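Acidocalcisomal pyrophosphatase (Trypanosoma cruzi, PDB 5CUV) probably hydrolyses inorganic diphosphate to phosphate, using magnesium as cofactor. Local coordinates at residues L319-D324 and D328-C333; R366-C371 and V375-V380. One frame throughout, in Å; residues are numbered along the deposited sequence.

Contact 1: L319-D324 and D328-C333; sequences LGMIDD and DWKVIC. With MG (magnesium ion), chain D.
Met321, modelled as selenomethionine, runs alongside Asp328, and both side chains head the same way off one face of a strand pair. Its CG is anti to the backbone N (chi1 175°). The chain then bends at its end, bringing CE toward the Asp328 carboxylate. Met321 CE also lies 3.5 Å from Lys330 CE, where the two long side chains cross at a slant. Asp323 comes in beside Asp328 as well, with Asp323 CB 3.9 Å from Asp328 OD2. The two carboxylate planes are turned 54° apart. Lys330 NZ lies across both carboxylate oxygens of Asp328 with weak hydrogen-bond geometry. Asp328 OD2 is its salt-bridge contact, 2.8 Å from Lys330 NZ. Asp328 OD1 also binds the magnesium ion at 2.5 Å, and Asp291 and Asp296 complete the protein part of this site.

The backbone beneath is a beta hairpin of strands 310-323 and 326-335, part of the mixed sheet of the pyrophosphatase domain. Leu319 and Lys330 form an antiparallel hydrogen-bonded pair, with Leu319 N to Lys330 O and Lys330 N to Leu319 O both 3.1 Å. Asp328 N gives a further bond to Met321 O, 2.9 Å. The return bond from Met321 N is weak.

Gly320 and Trp329 make the non-hydrogen-bonded pair between them. The indole lies on the other face from Met321, Asp328 and Lys330. The Trp329 six-membered ring meets Gly320 obliquely, Trp329 CE3 to Gly320 CA 3.6 Å. On the metal side, Lys330 NZ also reaches Asp296 in a salt bridge and the hydroxyl of Tyr270. Phe365 of helix 357-367 packs on both Met321 and Lys330.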
ATOM      1  N   LEU A 319      14.249  20.872  -9.580  1.00 18.73           N
ATOM      2  CA  LEU A 319      14.849  21.909  -8.771  1.00 19.10           C
ATOM      3  C   LEU A 319      16.115  22.438  -9.535  1.00 21.67           C
ATOM      4  O   LEU A 319      16.974  21.638  -9.945  1.00 23.05           O
ATOM      5  CB  LEU A 319      15.234  21.307  -7.416  1.00 18.55           C
ATOM      6  CG  LEU A 319      15.881  22.279  -6.422  1.00 21.77           C
ATOM      7  CD1 LEU A 319      14.786  23.150  -5.728  1.00 21.80           C
ATOM      8  CD2 LEU A 319      16.664  21.501  -5.396  1.00 20.14           C
ATOM      9  N   GLY A 320      16.234  23.755  -9.762  1.00 22.21           N
ATOM     10  CA  GLY A 320      17.391  24.262 -10.483  1.00 23.69           C
ATOM     11  C   GLY A 320      18.470  24.848  -9.571  1.00 25.72           C
ATOM     12  O   GLY A 320      18.257  25.893  -8.924  1.00 26.29           O
HETATM   13  N   MSE A 321      19.629  24.209  -9.516  1.00 27.14           N
HETATM   14  CA  MSE A 321      20.697  24.696  -8.675  1.00 32.39           C
HETATM   15  C   MSE A 321      21.785  25.248  -9.580  1.00 33.34           C
HETATM   16  O   MSE A 321      21.926  24.812 -10.744  1.00 32.92           O
HETATM   17  CB  MSE A 321      21.245  23.580  -7.786  1.00 37.88           C
HETATM   18  CG  MSE A 321      22.446  23.997  -6.953  1.00 46.84           C
HETATM   19 SE   MSE A 321      23.116  22.632  -5.784  1.00 61.55          SE
HETATM   20  CE  MSE A 321      23.943  21.493  -7.134  1.00 52.20           C
ATOM     21  N   ILE A 322      22.547  26.225  -9.076  1.00 33.42           N
ATOM     22  CA  ILE A 322      23.654  26.729  -9.888  1.00 34.24           C
ATOM     23  C   ILE A 322      24.925  26.030  -9.380  1.00 35.67           C
ATOM     24  O   ILE A 322      25.128  25.878  -8.174  1.00 34.64           O
ATOM     25  CB  ILE A 322      23.887  28.303  -9.763  1.00 31.72           C
ATOM     26  CG1 ILE A 322      22.614  29.132  -9.932  1.00 28.95           C
ATOM     27  CG2 ILE A 322      24.773  28.730 -10.893  1.00 30.59           C
ATOM     28  CD1 ILE A 322      21.927  28.920 -11.215  1.00 27.50           C
ATOM     29  N   ASP A 323      25.762  25.569 -10.295  1.00 38.38           N
ATOM     30  CA  ASP A 323      26.993  24.951  -9.858  1.00 42.45           C
ATOM     31  C   ASP A 323      28.117  25.565 -10.668  1.00 44.26           C
ATOM     32  O   ASP A 323      28.209  25.317 -11.886  1.00 45.19           O
ATOM     33  CB  ASP A 323      26.974  23.447 -10.075  1.00 44.44           C
ATOM     34  CG  ASP A 323      28.129  22.762  -9.380  1.00 47.02           C
ATOM     35  OD1 ASP A 323      29.191  23.417  -9.260  1.00 48.13           O
ATOM     36  OD2 ASP A 323      27.983  21.580  -8.962  1.00 50.78           O
ATOM     37  N   ASP A 324      28.955  26.372 -10.010  1.00 45.39           N
ATOM     38  CA  ASP A 324      30.061  27.029 -10.697  1.00 46.56           C
ATOM     39  C   ASP A 324      29.532  27.783 -11.918  1.00 45.24           C
ATOM     40  O   ASP A 324      30.098  27.732 -13.003  1.00 44.45           O
ATOM     41  CB  ASP A 324      31.116  25.962 -11.078  1.00 50.32           C
ATOM     42  CG  ASP A 324      32.046  26.385 -12.269  1.00 54.85           C
ATOM     43  OD1 ASP A 324      32.855  27.366 -12.149  1.00 56.17           O
ATOM     44  OD2 ASP A 324      31.970  25.701 -13.339  1.00 56.14           O
ATOM     45  N   ASP A 328      22.438  23.369 -13.168  1.00 34.39           N
ATOM     46  CA  ASP A 328      22.547  21.974 -12.786  1.00 32.58           C
ATOM     47  C   ASP A 328      21.223  21.449 -12.194  1.00 27.43           C
ATOM     48  O   ASP A 328      21.015  21.377 -10.994  1.00 25.68           O
ATOM     49  CB  ASP A 328      23.745  21.887 -11.826  1.00 37.24           C
ATOM     50  CG  ASP A 328      23.878  20.537 -11.129  1.00 41.78           C
ATOM     51  OD1 ASP A 328      23.622  19.489 -11.801  1.00 43.22           O
ATOM     52  OD2 ASP A 328      24.284  20.567  -9.910  1.00 42.69           O
ATOM     53  N   TRP A 329      20.321  21.152 -13.113  1.00 24.13           N
ATOM     54  CA  TRP A 329      19.006  20.619 -12.826  1.00 21.70           C
ATOM     55  C   TRP A 329      19.073  19.274 -12.074  1.00 20.85           C
ATOM     56  O   TRP A 329      19.955  18.444 -12.252  1.00 20.28           O
ATOM     57  CB  TRP A 329      18.222  20.381 -14.130  1.00 20.19           C
ATOM     58  CG  TRP A 329      17.837  21.616 -14.980  1.00 23.44           C
ATOM     59  CD1 TRP A 329      18.343  21.956 -16.222  1.00 21.83           C
ATOM     60  CD2 TRP A 329      16.915  22.688 -14.626  1.00 23.88           C
ATOM     61  NE1 TRP A 329      17.815  23.141 -16.634  1.00 21.92           N
ATOM     62  CE2 TRP A 329      16.945  23.627 -15.688  1.00 23.46           C
ATOM     63  CE3 TRP A 329      16.080  22.935 -13.526  1.00 23.10           C
ATOM     64  CZ2 TRP A 329      16.179  24.814 -15.682  1.00 22.88           C
ATOM     65  CZ3 TRP A 329      15.308  24.121 -13.528  1.00 24.02           C
ATOM     66  CH2 TRP A 329      15.374  25.045 -14.609  1.00 22.92           C
ATOM     67  N   LYS A 330      18.107  19.070 -11.213  1.00 20.95           N
ATOM     68  CA  LYS A 330      18.001  17.848 -10.468  1.00 19.75           C
ATOM     69  C   LYS A 330      16.528  17.471 -10.614  1.00 19.30           C
ATOM     70  O   LYS A 330      15.654  18.138 -10.049  1.00 18.69           O
ATOM     71  CB  LYS A 330      18.418  18.128  -9.032  1.00 19.83           C
ATOM     72  CG  LYS A 330      19.818  18.714  -9.035  1.00 18.37           C
ATOM     73  CD  LYS A 330      20.740  18.114  -8.051  1.00 19.59           C
ATOM     74  CE  LYS A 330      22.112  18.742  -8.219  1.00 21.73           C
ATOM     75  NZ  LYS A 330      22.951  18.132  -9.276  1.00 18.16           N
ATOM     76  N   VAL A 331      16.259  16.458 -11.452  1.00 18.41           N
ATOM     77  CA  VAL A 331      14.886  15.996 -11.659  1.00 17.40           C
ATOM     78  C   VAL A 331      14.458  15.235 -10.421  1.00 16.70           C
ATOM     79  O   VAL A 331      15.207  14.388  -9.922  1.00 18.12           O
ATOM     80  CB  VAL A 331      14.768  15.038 -12.863  1.00 17.10           C
ATOM     81  CG1 VAL A 331      13.398  14.330 -12.895  1.00 14.73           C
ATOM     82  CG2 VAL A 331      14.933  15.791 -14.088  1.00 17.65           C
ATOM     83  N   ILE A 332      13.282  15.556  -9.911  1.00 15.41           N
ATOM     84  CA  ILE A 332      12.750  14.856  -8.749  1.00 15.87           C
ATOM     85  C   ILE A 332      11.795  13.813  -9.305  1.00 15.98           C
ATOM     86  O   ILE A 332      10.856  14.158 -10.005  1.00 17.84           O
ATOM     87  CB  ILE A 332      11.934  15.792  -7.832  1.00 15.47           C
ATOM     88  CG1 ILE A 332      12.731  17.057  -7.530  1.00 15.46           C
ATOM     89  CG2 ILE A 332      11.557  15.070  -6.593  1.00 12.95           C
ATOM     90  CD1 ILE A 332      14.027  16.757  -6.826  1.00 12.95           C
ATOM     91  N   CYS A 333      12.026  12.555  -8.983  1.00 16.42           N
ATOM     92  CA  CYS A 333      11.205  11.495  -9.490  1.00 18.22           C
ATOM     93  C   CYS A 333      11.021  10.410  -8.425  1.00 20.31           C
ATOM     94  O   CYS A 333      11.668  10.464  -7.363  1.00 20.42           O
ATOM     95  CB  CYS A 333      11.884  10.876 -10.706  1.00 17.43           C
ATOM     96  SG  CYS A 333      13.449  10.031 -10.315  1.00 20.89           S
TER
HETATM   97 MG    MG D 502      24.316  17.805 -13.461  1.00 41.24          MG

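Contact 2: R366-C371 and V375-V380; sequences RVYKIC and VENKFV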
ATOM      1  N   ARG A 366      21.883  22.940  -1.080  1.00 18.58           N
ATOM      2  CA  ARG A 366      22.289  24.271  -0.850  1.00 18.09           C
ATOM      3  C   ARG A 366      23.571  24.249  -0.061  1.00 19.30           C
ATOM      4  O   ARG A 366      24.463  25.045  -0.284  1.00 20.21           O
ATOM      5  CB  ARG A 366      21.219  25.026  -0.055  1.00 17.17           C
ATOM      6  CG  ARG A 366      21.676  26.382   0.537  1.00 17.60           C
ATOM      7  CD  ARG A 366      20.528  27.080   1.313  1.00 18.18           C
ATOM      8  NE  ARG A 366      20.571  26.820   2.751  1.00 18.76           N
ATOM      9  CZ  ARG A 366      21.512  27.314   3.568  1.00 20.48           C
ATOM     10  NH1 ARG A 366      22.459  28.095   3.058  1.00 20.96           N
ATOM     11  NH2 ARG A 366      21.545  27.022   4.879  1.00 19.30           N
ATOM     12  N   VAL A 367      23.724  23.302   0.840  1.00 19.82           N
ATOM     13  CA  VAL A 367      24.901  23.407   1.685  1.00 19.87           C
ATOM     14  C   VAL A 367      25.942  22.347   1.657  1.00 21.34           C
ATOM     15  O   VAL A 367      26.849  22.424   2.467  1.00 22.63           O
ATOM     16  CB  VAL A 367      24.482  23.579   3.185  1.00 19.02           C
ATOM     17  CG1 VAL A 367      23.340  24.656   3.295  1.00 19.99           C
ATOM     18  CG2 VAL A 367      23.974  22.243   3.783  1.00 16.68           C
ATOM     19  N   TYR A 368      25.876  21.389   0.733  1.00 21.76           N
ATOM     20  CA  TYR A 368      26.842  20.292   0.786  1.00 21.78           C
ATOM     21  C   TYR A 368      28.299  20.628   0.589  1.00 22.27           C
ATOM     22  O   TYR A 368      29.152  19.795   0.908  1.00 22.19           O
ATOM     23  CB  TYR A 368      26.428  19.143  -0.147  1.00 20.42           C
ATOM     24  CG  TYR A 368      26.730  19.346  -1.584  1.00 19.06           C
ATOM     25  CD1 TYR A 368      27.922  18.899  -2.134  1.00 21.46           C
ATOM     26  CD2 TYR A 368      25.800  19.945  -2.423  1.00 21.47           C
ATOM     27  CE1 TYR A 368      28.167  19.036  -3.490  1.00 20.69           C
ATOM     28  CE2 TYR A 368      26.035  20.098  -3.792  1.00 21.23           C
ATOM     29  CZ  TYR A 368      27.216  19.639  -4.318  1.00 21.35           C
ATOM     30  OH  TYR A 368      27.435  19.779  -5.684  1.00 25.12           O
ATOM     31  N   LYS A 369      28.601  21.830   0.097  1.00 23.03           N
ATOM     32  CA  LYS A 369      30.006  22.198  -0.098  1.00 24.23           C
ATOM     33  C   LYS A 369      30.604  22.961   1.053  1.00 24.14           C
ATOM     34  O   LYS A 369      31.802  22.997   1.176  1.00 23.53           O
ATOM     35  CB  LYS A 369      30.201  23.073  -1.305  1.00 25.91           C
ATOM     36  CG  LYS A 369      29.694  22.514  -2.556  1.00 28.35           C
ATOM     37  CD  LYS A 369      30.195  23.385  -3.655  1.00 29.86           C
ATOM     38  CE  LYS A 369      30.240  22.605  -4.929  1.00 30.50           C
ATOM     39  NZ  LYS A 369      28.833  22.373  -5.287  1.00 32.17           N
ATOM     40  N   ILE A 370      29.781  23.624   1.865  1.00 24.93           N
ATOM     41  CA  ILE A 370      30.296  24.386   2.998  1.00 25.23           C
ATOM     42  C   ILE A 370      31.313  23.637   3.904  1.00 26.83           C
ATOM     43  O   ILE A 370      32.307  24.227   4.298  1.00 27.13           O
ATOM     44  CB  ILE A 370      29.134  24.961   3.801  1.00 22.99           C
ATOM     45  CG1 ILE A 370      28.530  26.099   2.976  1.00 24.17           C
ATOM     46  CG2 ILE A 370      29.586  25.454   5.150  1.00 21.32           C
ATOM     47  CD1 ILE A 370      27.042  26.500   3.280  1.00 23.63           C
ATOM     48  N   CYS A 371      31.110  22.355   4.198  1.00 27.46           N
ATOM     49  CA  CYS A 371      32.073  21.643   5.052  1.00 29.07           C
ATOM     50  C   CYS A 371      33.376  21.417   4.331  1.00 29.32           C
ATOM     51  O   CYS A 371      34.311  20.886   4.883  1.00 29.88           O
ATOM     52  CB  CYS A 371      31.573  20.255   5.529  1.00 29.17           C
ATOM     53  SG  CYS A 371      31.434  19.022   4.177  1.00 35.36           S
ATOM     54  N   VAL A 375      30.994  27.489  -0.429  1.00 31.39           N
ATOM     55  CA  VAL A 375      29.939  28.377   0.052  1.00 31.20           C
ATOM     56  C   VAL A 375      28.582  27.788  -0.360  1.00 30.13           C
ATOM     57  O   VAL A 375      28.555  26.798  -1.074  1.00 31.08           O
ATOM     58  CB  VAL A 375      30.179  29.779  -0.503  1.00 30.77           C
ATOM     59  CG1 VAL A 375      31.450  30.349   0.116  1.00 29.43           C
ATOM     60  CG2 VAL A 375      30.344  29.708  -1.967  1.00 28.59           C
ATOM     61  N   GLU A 376      27.475  28.345   0.115  1.00 30.35           N
ATOM     62  CA  GLU A 376      26.151  27.818  -0.221  1.00 30.24           C
ATOM     63  C   GLU A 376      25.951  27.862  -1.705  1.00 30.35           C
ATOM     64  O   GLU A 376      26.609  28.621  -2.361  1.00 32.82           O
ATOM     65  CB  GLU A 376      25.067  28.644   0.456  1.00 31.58           C
ATOM     66  CG  GLU A 376      24.629  29.901  -0.294  1.00 33.66           C
ATOM     67  CD  GLU A 376      23.647  30.757   0.516  1.00 37.06           C
ATOM     68  OE1 GLU A 376      22.707  30.242   1.171  1.00 37.91           O
ATOM     69  OE2 GLU A 376      23.797  31.988   0.493  1.00 40.53           O
ATOM     70  N   ASN A 377      25.085  27.038  -2.267  1.00 29.89           N
ATOM     71  CA  ASN A 377      24.867  27.091  -3.703  1.00 30.36           C
ATOM     72  C   ASN A 377      23.608  27.928  -3.904  1.00 31.12           C
ATOM     73  O   ASN A 377      22.768  28.032  -2.992  1.00 29.88           O
ATOM     74  CB  ASN A 377      24.654  25.699  -4.291  1.00 29.56           C
ATOM     75  CG  ASN A 377      25.884  24.819  -4.184  1.00 30.89           C
ATOM     76  OD1 ASN A 377      25.823  23.664  -3.692  1.00 31.52           O
ATOM     77  ND2 ASN A 377      27.006  25.331  -4.643  1.00 30.52           N
ATOM     78  N   LYS A 378      23.469  28.508  -5.095  1.00 31.51           N
ATOM     79  CA  LYS A 378      22.299  29.324  -5.396  1.00 31.51           C
ATOM     80  C   LYS A 378      21.341  28.513  -6.292  1.00 31.22           C
ATOM     81  O   LYS A 378      21.746  27.527  -6.872  1.00 29.75           O
ATOM     82  CB  LYS A 378      22.758  30.585  -6.130  1.00 33.37           C
ATOM     83  CG  LYS A 378      23.871  31.418  -5.451  1.00 36.39           C
ATOM     84  CD  LYS A 378      23.391  31.977  -4.109  1.00 40.48           C
ATOM     85  CE  LYS A 378      24.203  33.170  -3.621  1.00 41.79           C
ATOM     86  NZ  LYS A 378      24.042  34.384  -4.495  1.00 43.87           N
ATOM     87  N   PHE A 379      20.081  28.936  -6.413  1.00 31.78           N
ATOM     88  CA  PHE A 379      19.096  28.266  -7.282  1.00 31.16           C
ATOM     89  C   PHE A 379      18.336  29.265  -8.175  1.00 32.13           C
ATOM     90  O   PHE A 379      18.065  30.406  -7.762  1.00 31.92           O
ATOM     91  CB  PHE A 379      18.007  27.547  -6.459  1.00 29.05           C
ATOM     92  CG  PHE A 379      18.532  26.589  -5.475  1.00 28.33           C
ATOM     93  CD1 PHE A 379      19.152  27.049  -4.305  1.00 27.42           C
ATOM     94  CD2 PHE A 379      18.555  25.229  -5.770  1.00 27.71           C
ATOM     95  CE1 PHE A 379      19.809  26.162  -3.441  1.00 27.50           C
ATOM     96  CE2 PHE A 379      19.208  24.320  -4.919  1.00 28.93           C
ATOM     97  CZ  PHE A 379      19.844  24.791  -3.745  1.00 28.65           C
ATOM     98  N   VAL A 380      17.948  28.819  -9.370  1.00 31.91           N
ATOM     99  CA  VAL A 380      17.122  29.640 -10.233  1.00 32.45           C
ATOM    100  C   VAL A 380      15.714  29.497  -9.690  1.00 33.48           C
ATOM    101  O   VAL A 380      15.495  28.705  -8.762  1.00 36.40           O
ATOM    102  CB  VAL A 380      17.103  29.122 -11.605  1.00 34.18           C
ATOM    103  CG1 VAL A 380      18.509  29.261 -12.202  1.00 33.79           C
ATOM    104  CG2 VAL A 380      16.551  27.678 -11.580  1.00 34.34           C
TER
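Arg366 has the largest buried surface in this contact and meets Glu376, Asn377 and Phe379. It leaves its helix with CG opposite the backbone N (chi1 167°) and bends at chi3, which carries the guanidinium to Glu376. Arg366 NH1 lies 2.9 Å from Glu376 OE1 in a salt bridge. The carboxylate oxygen comes in at the guanidinium edge, near its plane. The two planes are steeply turned, 76° apart, and the N-H points poorly at the oxygen. The hydrogen bond is therefore weak.

Asn377 is held through its backbone. Asn377 N bonds to Arg366 O at 2.9 Å, in the carbonyl plane and on a lone pair. This fixes the returning chain against the C-terminal part of helix 357-367. The Asn377 side chain crosses those of Tyr368 and Lys369 at about a right angle. Its amide end lies near the Tyr368 ring and the Lys369 ammonium.

Glu376 also packs by its backbone. Ile370 CD1 sits 3.7 Å from Glu376 N, and Ile370 CG1 is 3.7 Å from Val375 C. Farther on, the edge of the Phe379 ring meets Arg366 CA, 3.8 Å from Phe379 CZ. The same ring stacks on His362.

The chain doubles back at the end of helix 357-367, so that 375-380 runs past 366-371 at the surface. Arg366 NE has a salt bridge to Glu363, and NH2 has one to Asp62 of the second subunit. Three carboxylates around one guanidinium would favour its positive charge, and the bridge to Asp62 ties this turn to the second subunit.

Contact 1 is buried and contact 2 lies at the surface, but they adjoin, with centres 12 Å apart. Strand 310-323 is the common support: residues 319-324 pair with 328-333 on one side and carry segment 375-380 on the other. Probable backbone hydrogen bonds make the join, Ile322 N to Lys378 O at 2.7 Å and Val380 N to Gly320 O at 3.0 Å. Contact 1 rests on regular strand pairing and presents Asp328 to the magnesium ion. Contact 2 has no paired strands between its segments. Its Arg366 forms salt bridges within the chain and one to the second subunit. A long, weak ion pair between Asp323 and Lys369 also bridges the two.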